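Sensory transduction histidine kinase, putative (Borrelia burgdorferi, PDB 5BWJ) is a membrane-bound hybrid histidine kinase, probably autophosphorylating with ATP in a two-component relay, represented here by a Venus flytrap domain of its periplasmic sensor. Local coordinates at residues 53-58 with 64-69. Numbering follows the deposited sequence.
Sequences DNLNES and AIYLGL
In this periplasmic sensor domain with a Venus flytrap fold, the loop that leaves strand 45-52 folds back over the strand it leads into, and Leu55 meets Tyr66 and Leu69 there. One leucine carries the whole loop side of the contact, each of its methyls serving a different partner. CD1 of Leu55 lies 3.8 Å from CE2 of Tyr66 and 4.1 Å from its CD2, approaching that side of the ring obliquely. The other methyl, Leu55 CD2, meets the branched end of Leu69, 3.7 Å from Leu69 CD2 and 4.0 Å from Leu69 CD1, and the two leucine side chains cross at about a right angle. The bond from CA to CB of Leu55 points toward 64-69, and a chi1 of -175° turns CG away from the backbone N and beside the carbonyl carbon, where both methyls touch side chains of that segment. Leu55 and Leu69 have the nearest alpha carbons, 9.0 Å apart, and their two side chains together span that distance. No hydrogen bond joins the two segments, and the small interface of 114 Å² is made by apolar side chains. The tyrosine is anchored separately: its OH is hydrogen-bonded to the backbone N of Glu61, in the loop joining the segments, and its ring packs edge-to-face with Phe79. Gly68, with phi at 95°, forms the corner between Tyr66 and Leu69, where the chain changes direction. Around the contact, strand 6-13 runs parallel to strand 65-69 and strand 184-192 antiparallel to it, and both are joined to it by backbone hydrogen bonds. Phe79 of strand 79-94 touches both Leu55 and Leu69, Leu75 also packs on Leu55, and Asn54 bonds through OD1 to Asn139, which lies just before helix 140-148.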
# COMPACT_ATOMS: atom_id res chain seq x y z
N ASP B 53 -9.92 11.52 -14.54
CA ASP B 53 -8.48 11.68 -14.39
C ASP B 53 -8.15 12.90 -13.55
O ASP B 53 -7.36 12.83 -12.61
CB ASP B 53 -7.81 11.79 -15.77
CG ASP B 53 -7.86 10.50 -16.55
OD1 ASP B 53 -8.68 9.62 -16.19
OD2 ASP B 53 -7.09 10.35 -17.52
N ASN B 54 -8.77 14.02 -13.90
CA ASN B 54 -8.48 15.31 -13.28
C ASN B 54 -9.65 15.81 -12.45
O ASN B 54 -10.78 15.37 -12.62
CB ASN B 54 -8.12 16.34 -14.35
CG ASN B 54 -7.11 15.82 -15.34
OD1 ASN B 54 -6.24 15.01 -15.00
ND2 ASN B 54 -7.21 16.27 -16.59
N LEU B 55 -9.35 16.74 -11.55
CA LEU B 55 -10.37 17.38 -10.72
C LEU B 55 -10.55 18.84 -11.15
O LEU B 55 -9.83 19.72 -10.67
CB LEU B 55 -9.98 17.30 -9.25
CG LEU B 55 -11.01 17.84 -8.25
CD1 LEU B 55 -12.25 16.95 -8.23
CD2 LEU B 55 -10.40 17.95 -6.87
N ASN B 56 -11.50 19.08 -12.04
CA ASN B 56 -11.77 20.43 -12.54
C ASN B 56 -12.82 21.13 -11.69
O ASN B 56 -13.91 20.60 -11.48
CB ASN B 56 -12.22 20.37 -14.00
CG ASN B 56 -11.34 19.47 -14.84
OD1 ASN B 56 -11.70 18.32 -15.13
ND2 ASN B 56 -10.18 19.97 -15.25
N GLU B 57 -12.50 22.33 -11.22
CA GLU B 57 -13.39 23.08 -10.34
C GLU B 57 -14.74 23.35 -10.98
O GLU B 57 -15.76 23.43 -10.30
CB GLU B 57 -12.74 24.41 -9.94
N SER B 58 -14.75 23.50 -12.30
CA SER B 58 -15.98 23.79 -13.04
C SER B 58 -16.85 22.55 -13.19
O SER B 58 -18.06 22.66 -13.43
CB SER B 58 -15.64 24.36 -14.42
N ALA B 64 -21.96 14.30 -5.58
CA ALA B 64 -21.06 13.17 -5.76
C ALA B 64 -20.12 13.00 -4.57
O ALA B 64 -19.73 13.97 -3.92
CB ALA B 64 -20.25 13.34 -7.03
N ILE B 65 -19.76 11.75 -4.30
CA ILE B 65 -18.80 11.41 -3.25
C ILE B 65 -17.45 11.13 -3.90
O ILE B 65 -17.34 10.27 -4.77
CB ILE B 65 -19.27 10.19 -2.43
CG1 ILE B 65 -20.69 10.42 -1.90
CG2 ILE B 65 -18.30 9.92 -1.28
CD1 ILE B 65 -21.33 9.19 -1.30
N TYR B 66 -16.43 11.86 -3.47
CA TYR B 66 -15.13 11.83 -4.14
C TYR B 66 -14.09 10.98 -3.42
O TYR B 66 -13.85 11.15 -2.23
CB TYR B 66 -14.59 13.26 -4.30
CG TYR B 66 -15.33 14.07 -5.34
CD1 TYR B 66 -16.56 14.65 -5.06
CD2 TYR B 66 -14.80 14.25 -6.61
CE1 TYR B 66 -17.23 15.39 -6.01
CE2 TYR B 66 -15.46 14.99 -7.56
CZ TYR B 66 -16.68 15.55 -7.26
OH TYR B 66 -17.34 16.29 -8.22
N LEU B 67 -13.49 10.06 -4.17
CA LEU B 67 -12.39 9.24 -3.69
C LEU B 67 -11.13 9.55 -4.49
O LEU B 67 -11.20 9.89 -5.67
CB LEU B 67 -12.73 7.75 -3.80
CG LEU B 67 -14.03 7.28 -3.15
CD1 LEU B 67 -14.16 5.76 -3.25
CD2 LEU B 67 -14.12 7.72 -1.71
N GLY B 68 -9.97 9.42 -3.85
CA GLY B 68 -8.70 9.67 -4.50
C GLY B 68 -8.17 11.08 -4.30
O GLY B 68 -7.23 11.50 -4.96
N LEU B 69 -8.80 11.82 -3.38
CA LEU B 69 -8.35 13.16 -3.04
C LEU B 69 -7.61 13.16 -1.71
O LEU B 69 -7.96 12.40 -0.80
CB LEU B 69 -9.53 14.14 -2.97
CG LEU B 69 -10.38 14.29 -4.23
CD1 LEU B 69 -11.47 15.33 -3.99
CD2 LEU B 69 -9.53 14.68 -5.43